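Local coordinates for protein glycosyl transferase (Staphylococcus aureus, PDB 5U02) that belongs to the TarS-type glycosyltransferases and comprises a helical linker followed by C-terminal beta-rich domains of the E-set clan, at residues Q57-L62 with K91-Y96; G298-E303 with L319-E324; L155-F160 with K192-N197. One frame throughout, in Å; residues are numbered along the deposited sequence.

Contact 1 of 3, residues Q57-L62 with K91-Y96; sequences QWINAL and KDIDNY
Helix 56-68 meets the turn between helices 82-89 and 93-105 here, a helix-to-helix junction in the TarS linker domain, with Ile59 as the residue that touches most of the second segment. Lys91 closes the preceding helix in a Schellman motif: its phi is positive (44°), and two bonds run back into the last helical turn. This tight turn brings the Lys91 backbone over Ile59, whose CG1 lies 3.6 Å from Lys91 CA. The lysine chain then runs along the outside of helix 56-68, passing Ile59 O and Asn60 CA with its CG and CD, and bends at chi4 to deliver its ammonium to a backbone carbonyl. The resulting polar tie is a single bond of 2.7 Å from Lys91 NZ to Asn60 O, in the carbonyl plane on a lone pair, with a C=O...N angle of 119°. Asp92 takes the N-cap position of the next helix. Asn95 N donates to Asp92 OD1 at 3.2 Å, meeting the carboxylate from above its plane. One residue on, the side chains of Ile93 and Ile59 slide past each other in opposite directions, bringing Ile93 CB to 4.1 Å from Ile59 CG2. Both isoleucines carry CG1 anti to the backbone N, which sets CG2 between N and the carbonyl carbon. Tyr96 completes the apolar part, and Phe46 extends this cluster by meeting the rings of both Tyr96 and Trp58. The CG of Tyr96 is also anti to the backbone N (chi1 -168°), and the ring receives two methyl groups obliquely: Ile59 CD1 approaches Tyr96 CD2 to 4.0 Å, while Leu62 CD2, its side chain crossing the tyrosine at about a right angle, is 3.8 Å from Tyr96 CE2.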
loop_
_atom_site.group_PDB
_atom_site.type_symbol
_atom_site.label_atom_id
_atom_site.label_comp_id
_atom_site.label_asym_id
_atom_site.label_seq_id
_atom_site.Cartn_x
_atom_site.Cartn_y
_atom_site.Cartn_z
ATOM N N GLN A 57 -41.418 -25.042 3.123
ATOM C CA GLN A 57 -41.771 -26.269 2.412
ATOM C C GLN A 57 -40.545 -26.998 1.870
ATOM O O GLN A 57 -40.610 -28.209 1.629
ATOM C CB GLN A 57 -42.736 -25.949 1.265
ATOM C CG GLN A 57 -43.339 -27.167 0.579
ATOM C CD GLN A 57 -44.018 -26.831 -0.737
ATOM O OE1 GLN A 57 -44.000 -25.686 -1.187
ATOM N NE2 GLN A 57 -44.621 -27.836 -1.363
ATOM N N TRP A 58 -39.431 -26.293 1.680
ATOM C CA TRP A 58 -38.232 -26.918 1.131
ATOM C C TRP A 58 -37.427 -27.645 2.199
ATOM O O TRP A 58 -36.914 -28.743 1.954
ATOM C CB TRP A 58 -37.363 -25.860 0.456
ATOM C CG TRP A 58 -37.745 -25.565 -0.951
ATOM C CD1 TRP A 58 -38.917 -25.021 -1.389
ATOM C CD2 TRP A 58 -36.941 -25.779 -2.113
ATOM N NE1 TRP A 58 -38.895 -24.892 -2.758
ATOM C CE2 TRP A 58 -37.692 -25.350 -3.225
ATOM C CE3 TRP A 58 -35.659 -26.296 -2.322
ATOM C CZ2 TRP A 58 -37.203 -25.423 -4.525
ATOM C CZ3 TRP A 58 -35.177 -26.365 -3.612
ATOM C CH2 TRP A 58 -35.946 -25.929 -4.695
ATOM N N ILE A 59 -37.300 -27.049 3.386
ATOM C CA ILE A 59 -36.371 -27.572 4.377
ATOM C C ILE A 59 -36.888 -28.852 5.025
ATOM O O ILE A 59 -36.087 -29.647 5.527
ATOM C CB ILE A 59 -36.058 -26.476 5.417
ATOM C CG1 ILE A 59 -34.897 -26.893 6.326
ATOM C CG2 ILE A 59 -37.300 -26.119 6.226
ATOM C CD1 ILE A 59 -33.562 -26.969 5.624
ATOM N N ASN A 60 -38.204 -29.093 5.013
ATOM C CA ASN A 60 -38.717 -30.346 5.563
ATOM C C ASN A 60 -38.211 -31.534 4.754
ATOM O O ASN A 60 -37.661 -32.492 5.310
ATOM C CB ASN A 60 -40.250 -30.369 5.591
ATOM C CG ASN A 60 -40.867 -29.043 5.708
ATOM O OD1 ASN A 60 -41.325 -28.526 4.753
ATOM N ND2 ASN A 60 -40.904 -28.495 6.875
ATOM N N ALA A 61 -38.406 -31.489 3.430
ATOM C CA ALA A 61 -37.992 -32.592 2.567
ATOM C C ALA A 61 -36.480 -32.751 2.550
ATOM O O ALA A 61 -35.969 -33.875 2.609
ATOM C CB ALA A 61 -38.511 -32.368 1.155
ATOM N N LEU A 62 -35.751 -31.639 2.423
ATOM C CA LEU A 62 -34.302 -31.673 2.586
ATOM C C LEU A 62 -33.924 -32.285 3.928
ATOM O O LEU A 62 -32.981 -33.079 4.016
ATOM C CB LEU A 62 -33.737 -30.258 2.457
ATOM C CG LEU A 62 -32.229 -30.098 2.261
ATOM C CD1 LEU A 62 -31.835 -30.486 0.849
ATOM C CD2 LEU A 62 -31.800 -28.672 2.564
ATOM N N LYS A 91 -33.828 -29.046 10.311
ATOM C CA LYS A 91 -34.874 -28.317 9.588
ATOM C C LYS A 91 -34.995 -26.885 10.102
ATOM O O LYS A 91 -36.066 -26.393 10.458
ATOM C CB LYS A 91 -36.203 -29.061 9.657
ATOM C CG LYS A 91 -36.046 -30.561 9.491
ATOM C CD LYS A 91 -37.382 -31.249 9.314
ATOM C CE LYS A 91 -37.198 -32.651 8.752
ATOM N NZ LYS A 91 -38.322 -33.062 7.866
ATOM N N ASP A 92 -33.845 -26.224 10.120
ATOM C CA ASP A 92 -33.667 -24.886 10.674
ATOM C C ASP A 92 -33.290 -23.966 9.520
ATOM O O ASP A 92 -32.117 -23.877 9.147
ATOM C CB ASP A 92 -32.587 -24.917 11.752
ATOM C CG ASP A 92 -32.465 -23.616 12.505
ATOM O OD1 ASP A 92 -32.981 -22.581 12.032
ATOM O OD2 ASP A 92 -31.834 -23.635 13.580
ATOM N N ILE A 93 -34.283 -23.276 8.954
ATOM C CA ILE A 93 -34.043 -22.475 7.758
ATOM C C ILE A 93 -33.785 -21.006 8.067
ATOM O O ILE A 93 -33.314 -20.274 7.181
ATOM C CB ILE A 93 -35.198 -22.614 6.745
ATOM C CG1 ILE A 93 -34.668 -22.374 5.334
ATOM C CG2 ILE A 93 -36.321 -21.641 7.077
ATOM C CD1 ILE A 93 -35.695 -22.494 4.287
ATOM N N ASP A 94 -34.068 -20.546 9.288
ATOM C CA ASP A 94 -33.543 -19.247 9.700
ATOM C C ASP A 94 -32.022 -19.277 9.726
ATOM O O ASP A 94 -31.364 -18.318 9.309
ATOM C CB ASP A 94 -34.093 -18.847 11.073
ATOM C CG ASP A 94 -33.455 -17.565 11.610
ATOM O OD1 ASP A 94 -32.412 -17.653 12.297
ATOM O OD2 ASP A 94 -34.001 -16.477 11.329
ATOM N N ASN A 95 -31.450 -20.383 10.201
ATOM C CA ASN A 95 -30.004 -20.558 10.207
ATOM C C ASN A 95 -29.484 -21.081 8.876
ATOM O O ASN A 95 -28.363 -20.742 8.485
ATOM C CB ASN A 95 -29.592 -21.506 11.334
ATOM C CG ASN A 95 -29.732 -20.880 12.708
ATOM O OD1 ASN A 95 -30.476 -21.368 13.558
ATOM N ND2 ASN A 95 -28.995 -19.804 12.938
ATOM N N TYR A 96 -30.261 -21.914 8.179
ATOM C CA TYR A 96 -29.829 -22.398 6.870
ATOM C C TYR A 96 -29.617 -21.239 5.907
ATOM O O TYR A 96 -28.592 -21.167 5.219
ATOM C CB TYR A 96 -30.846 -23.386 6.298
ATOM C CG TYR A 96 -30.352 -24.149 5.083
ATOM C CD1 TYR A 96 -30.339 -23.565 3.821
ATOM C CD2 TYR A 96 -29.906 -25.458 5.200
ATOM C CE1 TYR A 96 -29.885 -24.257 2.719
ATOM C CE2 TYR A 96 -29.457 -26.163 4.102
ATOM C CZ TYR A 96 -29.452 -25.560 2.862
ATOM O OH TYR A 96 -29.002 -26.264 1.765
#

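Contact 2 of 3, residues G298-E303 with L319-E324; sequences GYVFEE and LSQTSE
Gln321 leaves its strand toward the loop 298-303, and its amide bonds to the loop backbone at two places. Its CG stands anti to the backbone N (chi1 -169°), and a bend at chi2 of 99° turns the amide so that both ends meet peptide groups around Val300. Phe301 N donates to Gln321 OE1 at 2.8 Å, in the carbonyl plane on a lone pair. On the other side of the amide, Gln321 NE2 donates to Tyr299 O at 2.7 Å; the acceptor lies close to the amide plane, although NE2 sits 27° above the plane of the Tyr299 carbonyl. A weak second bond to Ser323 O also holds NE2, so the amide's rotation is well fixed. Val300 crosses the glutamine obliquely, with CG1 beside the amide. Glu303 reaches back in the reverse sense: its extended chain brings OE2 to Gln321 N at 2.7 Å, using the anti lone pair. Leu319 CD2 packs 3.9 Å from Phe301 CB and also lies 3.4 Å from Glu302 O. At the far end Gly298 CA approaches Glu324 O to 3.1 Å, a CA-H...O contact. Side-chain amide and carboxylate thus bond to main-chain groups where an irregular loop runs roughly antiparallel to strand 313-323, joining two strands of the antiparallel sheet in the second C-terminal E-set domain.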
loop_
_atom_site.group_PDB
_atom_site.type_symbol
_atom_site.label_atom_id
_atom_site.label_comp_id
_atom_site.label_asym_id
_atom_site.label_seq_id
_atom_site.Cartn_x
_atom_site.Cartn_y
_atom_site.Cartn_z
ATOM N N GLY A 298 -9.001 3.732 -32.850
ATOM C CA GLY A 298 -9.057 4.929 -32.043
ATOM C C GLY A 298 -7.911 4.992 -31.052
ATOM O O GLY A 298 -7.422 3.973 -30.563
ATOM N N TYR A 299 -7.475 6.217 -30.764
ATOM C CA TYR A 299 -6.491 6.496 -29.727
ATOM C C TYR A 299 -7.093 7.480 -28.736
ATOM O O TYR A 299 -7.592 8.540 -29.133
ATOM C CB TYR A 299 -5.198 7.065 -30.321
ATOM C CG TYR A 299 -4.275 6.012 -30.881
ATOM C CD1 TYR A 299 -4.434 5.534 -32.184
ATOM C CD2 TYR A 299 -3.242 5.492 -30.112
ATOM C CE1 TYR A 299 -3.592 4.567 -32.696
ATOM C CE2 TYR A 299 -2.395 4.525 -30.617
ATOM C CZ TYR A 299 -2.574 4.067 -31.908
ATOM O OH TYR A 299 -1.730 3.104 -32.411
ATOM N N VAL A 300 -7.053 7.128 -27.455
ATOM C CA VAL A 300 -7.633 7.951 -26.403
ATOM C C VAL A 300 -6.513 8.714 -25.713
ATOM O O VAL A 300 -5.501 8.123 -25.309
ATOM C CB VAL A 300 -8.429 7.101 -25.396
ATOM C CG1 VAL A 300 -9.815 6.797 -25.943
ATOM C CG2 VAL A 300 -7.685 5.812 -25.069
ATOM N N PHE A 301 -6.689 10.027 -25.587
ATOM C CA PHE A 301 -5.743 10.894 -24.908
ATOM C C PHE A 301 -6.432 11.557 -23.726
ATOM O O PHE A 301 -7.653 11.757 -23.730
ATOM C CB PHE A 301 -5.176 11.963 -25.859
ATOM C CG PHE A 301 -4.295 11.405 -26.945
ATOM C CD1 PHE A 301 -4.845 10.877 -28.102
ATOM C CD2 PHE A 301 -2.915 11.405 -26.802
ATOM C CE1 PHE A 301 -4.034 10.358 -29.098
ATOM C CE2 PHE A 301 -2.099 10.889 -27.791
ATOM C CZ PHE A 301 -2.658 10.366 -28.946
ATOM N N GLU A 302 -5.642 11.891 -22.710
ATOM C CA GLU A 302 -6.178 12.595 -21.554
ATOM C C GLU A 302 -6.609 14.001 -21.953
ATOM O O GLU A 302 -5.862 14.732 -22.611
ATOM C CB GLU A 302 -5.139 12.652 -20.436
ATOM C CG GLU A 302 -3.739 13.023 -20.904
ATOM C CD GLU A 302 -2.818 13.440 -19.760
ATOM O OE1 GLU A 302 -1.620 13.675 -20.026
ATOM O OE2 GLU A 302 -3.286 13.544 -18.606
ATOM N N GLU A 303 -7.818 14.379 -21.561
ATOM C CA GLU A 303 -8.309 15.707 -21.883
ATOM C C GLU A 303 -7.730 16.734 -20.919
ATOM O O GLU A 303 -7.374 16.421 -19.780
ATOM C CB GLU A 303 -9.839 15.735 -21.847
ATOM C CG GLU A 303 -10.486 14.845 -22.909
ATOM C CD GLU A 303 -11.980 15.076 -23.027
ATOM O OE1 GLU A 303 -12.671 15.072 -21.990
ATOM O OE2 GLU A 303 -12.464 15.283 -24.157
ATOM N N LEU A 319 -7.003 20.054 -25.075
ATOM C CA LEU A 319 -7.247 18.803 -25.776
ATOM C C LEU A 319 -8.606 18.253 -25.376
ATOM O O LEU A 319 -8.941 18.213 -24.188
ATOM C CB LEU A 319 -6.150 17.780 -25.468
ATOM C CG LEU A 319 -6.124 16.470 -26.267
ATOM C CD1 LEU A 319 -4.707 15.921 -26.364
ATOM C CD2 LEU A 319 -7.047 15.409 -25.672
ATOM N N SER A 320 -9.381 17.822 -26.367
ATOM C CA SER A 320 -10.659 17.176 -26.120
ATOM C C SER A 320 -10.821 16.015 -27.088
ATOM O O SER A 320 -10.453 16.116 -28.262
ATOM C CB SER A 320 -11.827 18.159 -26.258
ATOM O OG SER A 320 -11.876 18.700 -27.564
ATOM N N GLN A 321 -11.356 14.909 -26.579
ATOM C CA GLN A 321 -11.584 13.705 -27.372
ATOM C C GLN A 321 -12.945 13.845 -28.041
ATOM O O GLN A 321 -13.977 13.537 -27.443
ATOM C CB GLN A 321 -11.505 12.465 -26.488
ATOM C CG GLN A 321 -11.460 11.164 -27.260
ATOM C CD GLN A 321 -10.053 10.624 -27.395
ATOM O OE1 GLN A 321 -9.218 10.806 -26.510
ATOM N NE2 GLN A 321 -9.778 9.971 -28.516
ATOM N N THR A 322 -12.947 14.320 -29.289
ATOM C CA THR A 322 -14.197 14.652 -29.967
ATOM C C THR A 322 -14.935 13.407 -30.439
ATOM O O THR A 322 -16.169 13.381 -30.446
ATOM C CB THR A 322 -13.921 15.585 -31.145
ATOM O OG1 THR A 322 -12.996 14.958 -32.042
ATOM C CG2 THR A 322 -13.327 16.900 -30.648
ATOM N N SER A 323 -14.201 12.377 -30.855
ATOM C CA SER A 323 -14.762 11.063 -31.128
ATOM C C SER A 323 -13.750 10.033 -30.655
ATOM O O SER A 323 -12.702 10.375 -30.095
ATOM C CB SER A 323 -15.108 10.880 -32.612
ATOM O OG SER A 323 -13.969 10.508 -33.368
ATOM N N GLU A 324 -14.048 8.758 -30.880
ATOM C CA GLU A 324 -13.148 7.743 -30.352
ATOM C C GLU A 324 -11.868 7.598 -31.166
ATOM O O GLU A 324 -10.913 6.990 -30.672
ATOM C CB GLU A 324 -13.863 6.398 -30.239
ATOM C CG GLU A 324 -13.597 5.713 -28.905
ATOM C CD GLU A 324 -14.669 4.712 -28.535
ATOM O OE1 GLU A 324 -14.854 3.740 -29.291
ATOM O OE2 GLU A 324 -15.336 4.909 -27.494
#

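Contact 3 of 3, residues L155-F160 with K192-N197; sequences LTLNEF and KQYRFN
Strands 150-159 and 193-199 are antiparallel neighbours in the sheet of the first C-terminal domain, an E-set type beta fold; the axes of their short segments approach to 4.7 Å with directions 160° apart. Backbone bonding defines the register. Leu155 and Tyr194 form a hydrogen-bonded pair, with Leu155 N to Tyr194 O and Tyr194 N to Leu155 O both 2.8 Å. The first donor lies in its acceptor's carbonyl plane, the second 29° out of it. Leu157 N then donates to Lys192 O at 3.1 Å, nearly along the C=O axis, and the same oxygen receives a CA-H...O contact from Thr156 CA.

Apolar contact is made by Leu157, whose CD1 meets Tyr194 CE1 obliquely at 4.0 Å.

Among the polar groups, Leu155 O lies at the edge of the Tyr194 ring, whose hydroxyl bonds to Tyr167 OH. Lys192 CD passes Leu157 O, and a bend at chi4 puts NZ, bonded to Tyr167 OH and Ile162 O, at the edge of the Phe160 ring. Polar side chains also occupy the other face, where Thr156 and Gln193 form a non-hydrogen-bonded pair and lie side by side. Thr156 OG1, also bonded to Thr142 OG1, is 3.6 Å from Gln193 CG. One water joins the pair, 3.0 Å from Thr156 OG1 and donating to Gln193 OE1 at 3.1 Å.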
loop_
_atom_site.group_PDB
_atom_site.type_symbol
_atom_site.label_atom_id
_atom_site.label_comp_id
_atom_site.label_asym_id
_atom_site.label_seq_id
_atom_site.Cartn_x
_atom_site.Cartn_y
_atom_site.Cartn_z
ATOM N N LEU A 155 -12.531 -3.394 -9.957
ATOM C CA LEU A 155 -12.875 -4.804 -9.842
ATOM C C LEU A 155 -13.749 -4.988 -8.614
ATOM O O LEU A 155 -13.379 -4.562 -7.515
ATOM C CB LEU A 155 -11.621 -5.673 -9.741
ATOM C CG LEU A 155 -10.669 -5.535 -10.931
ATOM C CD1 LEU A 155 -9.474 -6.451 -10.761
ATOM C CD2 LEU A 155 -11.401 -5.832 -12.228
ATOM N N THR A 156 -14.910 -5.610 -8.801
ATOM C CA THR A 156 -15.873 -5.813 -7.728
ATOM C C THR A 156 -15.917 -7.293 -7.368
ATOM O O THR A 156 -16.199 -8.139 -8.224
ATOM C CB THR A 156 -17.259 -5.315 -8.134
ATOM O OG1 THR A 156 -17.199 -3.907 -8.384
ATOM C CG2 THR A 156 -18.266 -5.578 -7.025
ATOM N N LEU A 157 -15.629 -7.602 -6.108
ATOM C CA LEU A 157 -15.789 -8.958 -5.588
ATOM C C LEU A 157 -17.262 -9.160 -5.262
ATOM O O LEU A 157 -17.748 -8.705 -4.225
ATOM C CB LEU A 157 -14.922 -9.175 -4.354
ATOM C CG LEU A 157 -13.454 -8.764 -4.419
ATOM C CD1 LEU A 157 -12.722 -9.272 -3.185
ATOM C CD2 LEU A 157 -12.815 -9.288 -5.680
ATOM N N ASN A 158 -17.986 -9.837 -6.156
ATOM C CA ASN A 158 -19.414 -10.044 -5.930
ATOM C C ASN A 158 -19.661 -11.073 -4.835
ATOM O O ASN A 158 -20.590 -10.921 -4.032
ATOM C CB ASN A 158 -20.104 -10.465 -7.229
ATOM C CG ASN A 158 -20.486 -9.278 -8.097
ATOM O OD1 ASN A 158 -20.373 -8.126 -7.676
ATOM N ND2 ASN A 158 -20.964 -9.557 -9.305
ATOM N N GLU A 159 -18.848 -12.125 -4.783
ATOM C CA GLU A 159 -19.007 -13.157 -3.770
ATOM C C GLU A 159 -17.647 -13.542 -3.216
ATOM O O GLU A 159 -16.705 -13.787 -3.976
ATOM C CB GLU A 159 -19.725 -14.388 -4.329
ATOM C CG GLU A 159 -21.232 -14.219 -4.394
ATOM C CD GLU A 159 -21.950 -15.488 -4.808
ATOM O OE1 GLU A 159 -21.337 -16.573 -4.721
ATOM O OE2 GLU A 159 -23.128 -15.400 -5.212
ATOM N N PHE A 160 -17.558 -13.585 -1.890
ATOM C CA PHE A 160 -16.331 -13.923 -1.185
ATOM C C PHE A 160 -16.717 -14.266 0.244
ATOM O O PHE A 160 -17.451 -13.509 0.888
ATOM C CB PHE A 160 -15.332 -12.760 -1.216
ATOM C CG PHE A 160 -13.906 -13.177 -0.990
ATOM C CD1 PHE A 160 -13.531 -14.507 -1.092
ATOM C CD2 PHE A 160 -12.943 -12.239 -0.653
ATOM C CE1 PHE A 160 -12.221 -14.893 -0.876
ATOM C CE2 PHE A 160 -11.631 -12.616 -0.437
ATOM C CZ PHE A 160 -11.269 -13.948 -0.548
ATOM N N LYS A 192 -16.532 -3.591 -1.428
ATOM C CA LYS A 192 -15.784 -4.570 -2.209
ATOM C C LYS A 192 -15.588 -4.130 -3.658
ATOM O O LYS A 192 -15.448 -4.970 -4.552
ATOM C CB LYS A 192 -16.469 -5.933 -2.147
ATOM C CG LYS A 192 -16.322 -6.656 -0.811
ATOM C CD LYS A 192 -17.135 -7.942 -0.824
ATOM C CE LYS A 192 -16.974 -8.743 0.455
ATOM N NZ LYS A 192 -15.602 -9.303 0.581
ATOM N N GLN A 193 -15.575 -2.823 -3.905
ATOM C CA GLN A 193 -15.186 -2.267 -5.194
ATOM C C GLN A 193 -13.756 -1.760 -5.082
ATOM O O GLN A 193 -13.491 -0.822 -4.329
ATOM C CB GLN A 193 -16.120 -1.133 -5.606
ATOM C CG GLN A 193 -17.572 -1.530 -5.742
ATOM C CD GLN A 193 -18.460 -0.330 -5.953
ATOM O OE1 GLN A 193 -18.936 -0.086 -7.057
ATOM N NE2 GLN A 193 -18.693 0.425 -4.888
ATOM N N TYR A 194 -12.843 -2.367 -5.835
ATOM C CA TYR A 194 -11.417 -2.088 -5.719
ATOM C C TYR A 194 -10.924 -1.383 -6.980
ATOM O O TYR A 194 -11.002 -1.943 -8.079
ATOM C CB TYR A 194 -10.645 -3.384 -5.464
ATOM C CG TYR A 194 -10.957 -3.987 -4.106
ATOM C CD1 TYR A 194 -12.073 -4.799 -3.919
ATOM C CD2 TYR A 194 -10.161 -3.705 -3.004
ATOM C CE1 TYR A 194 -12.368 -5.333 -2.676
ATOM C CE2 TYR A 194 -10.443 -4.230 -1.761
ATOM C CZ TYR A 194 -11.548 -5.044 -1.604
ATOM O OH TYR A 194 -11.850 -5.577 -0.374
ATOM N N ARG A 195 -10.403 -0.165 -6.813
ATOM C CA ARG A 195 -10.010 0.701 -7.918
ATOM C C ARG A 195 -8.493 0.791 -8.012
ATOM O O ARG A 195 -7.821 1.066 -7.013
ATOM C CB ARG A 195 -10.604 2.099 -7.746
ATOM C CG ARG A 195 -10.040 3.143 -8.699
ATOM C CD ARG A 195 -10.746 4.466 -8.494
ATOM N NE ARG A 195 -12.159 4.355 -8.829
ATOM C CZ ARG A 195 -12.750 5.044 -9.796
ATOM N NH1 ARG A 195 -12.052 5.921 -10.507
ATOM N NH2 ARG A 195 -14.042 4.870 -10.035
ATOM N N PHE A 196 -7.964 0.586 -9.214
ATOM C CA PHE A 196 -6.529 0.614 -9.461
ATOM C C PHE A 196 -6.226 1.674 -10.510
ATOM O O PHE A 196 -6.805 1.654 -11.604
ATOM C CB PHE A 196 -6.022 -0.757 -9.919
ATOM C CG PHE A 196 -6.196 -1.846 -8.897
ATOM C CD1 PHE A 196 -7.398 -2.540 -8.788
ATOM C CD2 PHE A 196 -5.163 -2.159 -8.030
ATOM C CE1 PHE A 196 -7.554 -3.544 -7.838
ATOM C CE2 PHE A 196 -5.308 -3.150 -7.081
ATOM C CZ PHE A 196 -6.504 -3.846 -6.983
ATOM N N ASN A 197 -5.336 2.611 -10.166
ATOM C CA ASN A 197 -4.772 3.566 -11.116
ATOM C C ASN A 197 -3.432 3.014 -11.582
ATOM O O ASN A 197 -2.483 2.941 -10.795
ATOM C CB ASN A 197 -4.591 4.945 -10.484
ATOM C CG ASN A 197 -5.895 5.547 -9.996
ATOM O OD1 ASN A 197 -6.950 5.345 -10.591
ATOM N ND2 ASN A 197 -5.825 6.294 -8.901
HETATM O O HOH W 1 -19.995 -2.857 -8.098
#

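The three contacts follow one another along the chain, each within a different domain: contact 1 in the helical linker, contact 3 in the first C-terminal domain and contact 2 in the second. Contacts 1 and 2 lie on opposite sides of the chain's centre, their own centres 57 Å apart, whereas contact 3 sits only about 7 Å from the centre of the chain. Its centre is 33 Å from that of contact 1 and 27 Å from that of contact 2. Nearest atoms remain about 13 Å and 12 Å away, respectively, so none touch. Contact 3 alone approaches a second subunit, where Asn197 bonds to Asp202 of that neighbouring chain.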